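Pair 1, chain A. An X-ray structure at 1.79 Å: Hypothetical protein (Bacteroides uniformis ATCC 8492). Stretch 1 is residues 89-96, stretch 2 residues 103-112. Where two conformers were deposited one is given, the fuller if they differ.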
# COMPACT_ATOMS: atom_id res chain seq x y z
N LYS A 89 10.30 3.98 3.25
CA LYS A 89 9.31 4.57 4.16
C LYS A 89 8.35 5.52 3.48
O LYS A 89 8.76 6.30 2.63
CB LYS A 89 10.01 5.38 5.27
CG LYS A 89 11.16 4.74 6.02
CD LYS A 89 11.68 5.73 7.07
CE LYS A 89 12.97 5.29 7.70
NZ LYS A 89 13.41 6.22 8.77
N CYS A 90 7.09 5.53 3.94
CA CYS A 90 6.08 6.49 3.49
C CYS A 90 5.01 6.68 4.56
O CYS A 90 4.43 5.70 5.05
CB CYS A 90 5.46 6.09 2.16
SG CYS A 90 4.32 7.35 1.48
N THR A 91 4.71 7.95 4.87
CA THR A 91 3.64 8.30 5.78
C THR A 91 2.46 8.80 4.96
O THR A 91 2.56 9.78 4.25
CB THR A 91 4.08 9.31 6.83
OG1 THR A 91 5.08 8.68 7.63
CG2 THR A 91 2.89 9.77 7.73
N PHE A 92 1.36 8.11 5.08
CA PHE A 92 0.13 8.43 4.36
C PHE A 92 -0.91 9.05 5.26
O PHE A 92 -0.97 8.71 6.44
CB PHE A 92 -0.49 7.12 3.80
CG PHE A 92 0.31 6.41 2.74
CD1 PHE A 92 1.28 5.48 3.08
CD2 PHE A 92 0.07 6.64 1.39
CE1 PHE A 92 2.00 4.79 2.09
CE2 PHE A 92 0.76 5.94 0.41
CZ PHE A 92 1.73 5.04 0.76
N LYS A 93 -1.76 9.91 4.69
CA LYS A 93 -2.95 10.40 5.36
C LYS A 93 -4.05 9.38 5.11
O LYS A 93 -4.23 8.96 3.97
CB LYS A 93 -3.36 11.80 4.85
CG LYS A 93 -4.66 12.31 5.50
CD LYS A 93 -4.66 13.80 5.76
CE LYS A 93 -6.05 14.33 6.00
NZ LYS A 93 -6.79 14.52 4.73
N VAL A 94 -4.76 8.97 6.16
CA VAL A 94 -5.90 8.07 6.04
C VAL A 94 -7.12 8.97 5.82
O VAL A 94 -7.67 9.59 6.75
CB VAL A 94 -6.07 7.11 7.24
CG1 VAL A 94 -7.30 6.21 7.05
CG2 VAL A 94 -4.81 6.26 7.41
N GLU A 95 -7.51 9.08 4.55
CA GLU A 95 -8.64 9.92 4.15
C GLU A 95 -9.94 9.22 4.46
O GLU A 95 -10.97 9.86 4.71
CB GLU A 95 -8.55 10.26 2.66
CG GLU A 95 -7.41 11.23 2.34
CD GLU A 95 -7.52 11.91 1.00
OE1 GLU A 95 -8.23 11.40 0.11
OE2 GLU A 95 -6.86 12.96 0.83
N ASP A 96 -9.92 7.88 4.39
CA ASP A 96 -11.11 7.09 4.67
C ASP A 96 -10.75 5.73 5.15
O ASP A 96 -9.83 5.11 4.60
CB ASP A 96 -12.01 6.94 3.43
CG ASP A 96 -13.25 6.09 3.69
OD1 ASP A 96 -14.15 6.56 4.40
OD2 ASP A 96 -13.28 4.93 3.22
N ARG A 103 -8.75 4.60 1.99
CA ARG A 103 -8.25 5.62 1.09
C ARG A 103 -7.04 6.28 1.75
O ARG A 103 -7.16 6.88 2.83
CB ARG A 103 -9.38 6.64 0.78
CG ARG A 103 -9.09 7.59 -0.37
CD ARG A 103 -10.17 8.65 -0.39
NE ARG A 103 -10.00 9.59 -1.49
CZ ARG A 103 -10.60 9.48 -2.67
NH1 ARG A 103 -11.41 8.46 -2.92
NH2 ARG A 103 -10.39 10.38 -3.61
N LEU A 104 -5.88 6.12 1.10
CA LEU A 104 -4.60 6.64 1.55
C LEU A 104 -4.16 7.79 0.63
O LEU A 104 -4.39 7.74 -0.57
CB LEU A 104 -3.53 5.53 1.58
CG LEU A 104 -3.78 4.34 2.52
CD1 LEU A 104 -2.62 3.36 2.46
CD2 LEU A 104 -4.05 4.80 3.97
N GLU A 105 -3.56 8.83 1.21
CA GLU A 105 -3.10 9.98 0.44
C GLU A 105 -1.67 10.30 0.79
O GLU A 105 -1.32 10.36 1.96
CB GLU A 105 -4.03 11.17 0.68
CG GLU A 105 -3.73 12.42 -0.14
CD GLU A 105 -2.71 13.34 0.48
OE1 GLU A 105 -2.68 13.47 1.73
OE2 GLU A 105 -1.90 13.91 -0.28
N TYR A 106 -0.85 10.59 -0.23
CA TYR A 106 0.53 11.03 -0.09
C TYR A 106 0.86 11.99 -1.25
O TYR A 106 0.82 11.58 -2.42
CB TYR A 106 1.52 9.87 -0.04
CG TYR A 106 2.95 10.36 0.04
CD1 TYR A 106 3.46 10.90 1.22
CD2 TYR A 106 3.78 10.35 -1.08
CE1 TYR A 106 4.76 11.40 1.28
CE2 TYR A 106 5.08 10.86 -1.03
CZ TYR A 106 5.56 11.38 0.16
OH TYR A 106 6.84 11.88 0.23
N GLU A 107 1.19 13.25 -0.90
CA GLU A 107 1.56 14.33 -1.82
C GLU A 107 0.55 14.41 -2.99
O GLU A 107 0.95 14.36 -4.15
CB GLU A 107 3.02 14.15 -2.31
CG GLU A 107 4.03 14.31 -1.20
CD GLU A 107 5.50 14.34 -1.58
OE1 GLU A 107 5.83 14.04 -2.75
OE2 GLU A 107 6.32 14.70 -0.71
N GLY A 108 -0.75 14.48 -2.67
CA GLY A 108 -1.84 14.60 -3.64
C GLY A 108 -2.30 13.34 -4.37
O GLY A 108 -3.34 13.37 -5.03
N THR A 109 -1.53 12.23 -4.27
CA THR A 109 -1.92 10.98 -4.92
C THR A 109 -2.69 10.11 -3.93
O THR A 109 -2.21 9.87 -2.82
CB THR A 109 -0.72 10.24 -5.48
OG1 THR A 109 -0.22 11.01 -6.58
CG2 THR A 109 -1.09 8.81 -5.99
N LYS A 110 -3.85 9.59 -4.37
CA LYS A 110 -4.65 8.72 -3.54
C LYS A 110 -4.52 7.28 -4.01
O LYS A 110 -4.53 7.01 -5.20
CB LYS A 110 -6.13 9.12 -3.54
CG LYS A 110 -6.50 10.60 -3.75
CD LYS A 110 -6.12 11.53 -2.63
CE LYS A 110 -6.57 12.96 -2.88
NZ LYS A 110 -6.11 13.51 -4.19
N SER A 111 -4.40 6.36 -3.04
CA SER A 111 -4.38 4.90 -3.18
C SER A 111 -5.76 4.43 -2.67
O SER A 111 -6.06 4.60 -1.49
CB SER A 111 -3.24 4.32 -2.34
OG SER A 111 -1.97 4.71 -2.84
N ILE A 112 -6.60 3.92 -3.57
CA ILE A 112 -7.98 3.50 -3.23
C ILE A 112 -8.06 1.99 -3.06
O ILE A 112 -7.73 1.27 -4.00
CB ILE A 112 -8.97 3.96 -4.34
CG1 ILE A 112 -8.76 5.42 -4.87
CG2 ILE A 112 -10.43 3.58 -3.98
CD1 ILE A 112 -8.89 6.50 -3.94
O HOH W 1 -9.68 12.91 -2.01

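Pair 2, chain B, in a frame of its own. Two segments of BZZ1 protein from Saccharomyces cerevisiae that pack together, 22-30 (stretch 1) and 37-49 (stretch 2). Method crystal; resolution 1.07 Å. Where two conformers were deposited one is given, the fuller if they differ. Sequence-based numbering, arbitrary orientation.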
# COMPACT_ATOMS: atom_id res chain seq x y z
N GLY B 22 5.76 -0.48 9.38
CA GLY B 22 6.29 -1.81 9.54
C GLY B 22 5.55 -2.85 8.71
O GLY B 22 6.10 -3.97 8.59
N ASP B 23 4.41 -2.54 8.12
CA ASP B 23 3.75 -3.46 7.22
C ASP B 23 4.62 -3.82 6.03
O ASP B 23 5.19 -2.90 5.41
CB ASP B 23 2.40 -2.94 6.72
CG ASP B 23 1.26 -2.80 7.67
OD1 ASP B 23 1.34 -3.37 8.79
OD2 ASP B 23 0.23 -2.22 7.29
N ILE B 24 4.72 -5.08 5.70
CA ILE B 24 5.43 -5.55 4.50
C ILE B 24 4.35 -5.91 3.49
O ILE B 24 3.59 -6.87 3.70
CB ILE B 24 6.37 -6.72 4.76
CG1 ILE B 24 7.41 -6.41 5.83
CG2 ILE B 24 7.04 -7.18 3.46
CD1 ILE B 24 8.21 -5.14 5.50
N ILE B 25 4.30 -5.15 2.44
CA ILE B 25 3.26 -5.19 1.45
C ILE B 25 3.75 -5.76 0.12
O ILE B 25 4.67 -5.21 -0.48
CB ILE B 25 2.61 -3.79 1.22
CG1 ILE B 25 2.24 -3.10 2.53
CG2 ILE B 25 1.42 -3.93 0.32
CD1 ILE B 25 2.14 -1.59 2.38
N THR B 26 3.19 -6.86 -0.35
CA THR B 26 3.58 -7.46 -1.63
C THR B 26 2.95 -6.65 -2.75
O THR B 26 1.72 -6.37 -2.74
CB THR B 26 3.09 -8.91 -1.68
OG1 THR B 26 3.77 -9.58 -0.59
CG2 THR B 26 3.49 -9.53 -3.00
N VAL B 27 3.77 -6.21 -3.71
CA VAL B 27 3.29 -5.39 -4.80
C VAL B 27 2.65 -6.26 -5.86
O VAL B 27 3.27 -7.20 -6.33
CB VAL B 27 4.43 -4.62 -5.43
CG1 VAL B 27 4.01 -3.90 -6.70
CG2 VAL B 27 4.96 -3.63 -4.38
N ILE B 28 1.42 -5.89 -6.23
CA ILE B 28 0.71 -6.54 -7.33
C ILE B 28 0.77 -5.68 -8.57
O ILE B 28 1.07 -6.22 -9.66
CB ILE B 28 -0.71 -6.89 -6.91
CG1 ILE B 28 -0.74 -7.89 -5.71
CG2 ILE B 28 -1.54 -7.45 -8.07
CD1 ILE B 28 -2.11 -8.06 -5.10
N ARG B 29 0.56 -4.38 -8.48
CA ARG B 29 0.63 -3.41 -9.59
C ARG B 29 1.35 -2.19 -9.04
O ARG B 29 0.89 -1.58 -8.08
CB ARG B 29 -0.76 -3.12 -10.20
CG ARG B 29 -0.84 -2.37 -11.52
CD ARG B 29 -0.77 -0.87 -11.41
NE ARG B 29 -1.92 -0.31 -10.74
CZ ARG B 29 -1.94 0.71 -9.89
NH1 ARG B 29 -0.84 1.37 -9.52
NH2 ARG B 29 -3.05 1.08 -9.37
N GLY B 30 2.52 -1.91 -9.58
CA GLY B 30 3.35 -0.85 -9.05
C GLY B 30 2.77 0.48 -9.42
O GLY B 30 1.89 0.67 -10.27
N THR B 37 -0.02 2.41 -5.23
CA THR B 37 0.39 1.03 -5.54
C THR B 37 -0.72 0.10 -5.11
O THR B 37 -1.41 0.38 -4.11
CB THR B 37 1.67 0.71 -4.79
OG1 THR B 37 2.71 1.59 -5.23
CG2 THR B 37 2.15 -0.73 -4.95
N TYR B 38 -0.96 -0.92 -5.89
CA TYR B 38 -1.95 -1.95 -5.56
C TYR B 38 -1.17 -3.13 -5.00
O TYR B 38 -0.26 -3.66 -5.67
CB TYR B 38 -2.68 -2.37 -6.83
CG TYR B 38 -3.76 -3.42 -6.63
CD1 TYR B 38 -4.83 -3.14 -5.83
CD2 TYR B 38 -3.64 -4.62 -7.30
CE1 TYR B 38 -5.80 -4.11 -5.67
CE2 TYR B 38 -4.64 -5.60 -7.12
CZ TYR B 38 -5.71 -5.31 -6.30
OH TYR B 38 -6.74 -6.23 -6.08
N GLY B 39 -1.50 -3.59 -3.78
CA GLY B 39 -0.77 -4.70 -3.22
C GLY B 39 -1.54 -5.36 -2.10
O GLY B 39 -2.68 -5.05 -1.84
N GLU B 40 -0.84 -6.26 -1.44
CA GLU B 40 -1.48 -7.09 -0.43
C GLU B 40 -0.59 -7.26 0.81
O GLU B 40 0.60 -7.49 0.66
CB GLU B 40 -1.63 -8.45 -1.12
CG GLU B 40 -2.07 -9.70 -0.46
CD GLU B 40 -0.93 -10.55 0.08
OE1 GLU B 40 -0.98 -10.96 1.27
OE2 GLU B 40 0.05 -10.86 -0.65
N CYS B 41 -1.20 -7.20 1.98
CA CYS B 41 -0.46 -7.40 3.24
C CYS B 41 -1.30 -8.33 4.10
O CYS B 41 -2.37 -7.96 4.56
CB CYS B 41 -0.18 -6.09 3.94
SG CYS B 41 0.75 -6.28 5.49
N ASP B 42 -0.82 -9.57 4.24
CA ASP B 42 -1.49 -10.61 5.02
C ASP B 42 -2.87 -10.85 4.45
O ASP B 42 -3.79 -11.12 5.19
CB ASP B 42 -1.48 -10.16 6.47
CG ASP B 42 -0.14 -10.24 7.15
OD1 ASP B 42 0.80 -10.86 6.61
OD2 ASP B 42 -0.01 -9.63 8.24
N GLY B 43 -2.92 -10.81 3.13
CA GLY B 43 -4.16 -11.01 2.43
C GLY B 43 -5.06 -9.81 2.33
O GLY B 43 -6.02 -9.88 1.57
N LEU B 44 -4.83 -8.71 3.02
CA LEU B 44 -5.57 -7.47 2.86
C LEU B 44 -5.05 -6.82 1.56
O LEU B 44 -3.85 -6.52 1.53
CB LEU B 44 -5.26 -6.57 4.05
CG LEU B 44 -5.97 -5.23 4.09
CD1 LEU B 44 -7.48 -5.41 4.23
CD2 LEU B 44 -5.42 -4.32 5.19
N LYS B 45 -5.88 -6.61 0.55
CA LYS B 45 -5.48 -6.15 -0.79
C LYS B 45 -6.19 -4.89 -1.20
O LYS B 45 -7.41 -4.79 -1.07
CB LYS B 45 -5.86 -7.30 -1.74
CG LYS B 45 -5.43 -7.06 -3.16
CD LYS B 45 -5.40 -8.37 -3.97
CE LYS B 45 -6.78 -9.00 -3.95
NZ LYS B 45 -6.83 -10.10 -4.98
N GLY B 46 -5.44 -3.94 -1.71
CA GLY B 46 -5.99 -2.71 -2.21
C GLY B 46 -4.93 -1.71 -2.50
O GLY B 46 -3.70 -1.99 -2.55
N LEU B 47 -5.35 -0.50 -2.79
CA LEU B 47 -4.51 0.61 -3.11
C LEU B 47 -4.02 1.34 -1.84
O LEU B 47 -4.75 1.59 -0.91
CB LEU B 47 -5.25 1.68 -3.94
CG LEU B 47 -5.80 1.21 -5.28
CD1 LEU B 47 -6.69 2.26 -5.90
CD2 LEU B 47 -4.65 0.89 -6.23
N PHE B 48 -2.75 1.75 -1.89
CA PHE B 48 -2.18 2.54 -0.80
C PHE B 48 -1.17 3.52 -1.39
O PHE B 48 -0.66 3.31 -2.50
CB PHE B 48 -1.45 1.65 0.25
CG PHE B 48 -0.39 0.79 -0.34
CD1 PHE B 48 0.94 1.19 -0.34
CD2 PHE B 48 -0.67 -0.42 -0.92
CE1 PHE B 48 1.92 0.45 -0.92
CE2 PHE B 48 0.28 -1.19 -1.50
CZ PHE B 48 1.61 -0.79 -1.47
N PRO B 49 -0.85 4.59 -0.67
CA PRO B 49 0.07 5.58 -1.25
C PRO B 49 1.51 5.09 -1.26
O PRO B 49 2.11 4.79 -0.23
CB PRO B 49 -0.10 6.82 -0.37
CG PRO B 49 -1.33 6.59 0.45
CD PRO B 49 -1.46 5.09 0.57
O HOH W 2 2.45 -11.97 -0.24

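In both pairs a strand runs antiparallel to the first strand of a hairpin, the N-to-C directions lying 132° apart, and 14 central residues superpose with an RMSD of 0.7 Å. The register matches: Lys A93 pairs with Glu A105 as Thr B26 does with Glu B40, and Val A94 faces Leu A104 as Val B27 faces Gly B39. A beta bulge follows in each. In pair 1, Arg A103 O accepts from Glu A95 N (2.8 Å) and, weakly, from Asp A96 N (3.3 Å); in pair 2, Tyr B38 O accepts from Ile B28 N (2.8 Å) and Arg B29 N (3.0 Å). One carbonyl thus serves two successive amides, which accommodates the extra residue. At the other end of the paired segment, type I' turns span Tyr A106 to Thr A109 and Cys B41 to Leu B44.

Two matching positions keep both residue type and place: Val A94 with Val B27 and Glu A105 with Glu B40, side-chain centres 0.4 Å apart in each case. Each glutamate reaches forward to the turn glycine: Gly A108 N donates to Glu A105 OE2, and Gly B43 N to Glu B40 OE1, both at 2.7 Å. Across the strands, Lys A93 turns its end away from the hairpin, whereas the shorter Thr B26 shares a water with the glutamate, 2.8 Å from Thr B26 OG1 and 2.7 Å from Glu B40 OE2.

At the bulge the chemistry diverges. Glu A95 forms a salt bridge with Arg A103, OE1 to NE 3.0 Å, and a water hydrogen-bonded to Glu A95 OE1 and Arg A103 NH2 reinforces it. The matching Ile B28 and Tyr B38 make an apolar contact instead, Ile B28 CG2 lying 3.6 Å from Tyr B38 CD2. Ile B28 CD1 also approaches Lys B45 CD (3.5 Å), just as Glu A95 OE1 approaches Lys A110 CD (3.5 Å).

The face bearing Val A94 and Leu A104, or Val B27 in pair 2, is filled differently. In pair 1, Phe A92 packs on Leu A104, its CD2 3.8 Å from Leu A104 CB, with Leu A104 CD1 over one ring face; Val A94 CG2 meets Leu A104 CD2 at 3.8 Å. In pair 2 the leucine position is Gly B39, where an ideal CB would clash with Thr B26 O at 2.4 Å. The aromatic ring now comes from the hairpin: Ile B25, matching Phe A92, places CD1 over the face of Phe B48, 4.0 Å from the ring centroid. Near the turn, Cys A90 SG lies over the ring of Tyr A106, 3.8 Å from its centroid; at the equivalent positions the sulfur changes strands, with Asp B23 CB 3.9 Å from Cys B41 SG.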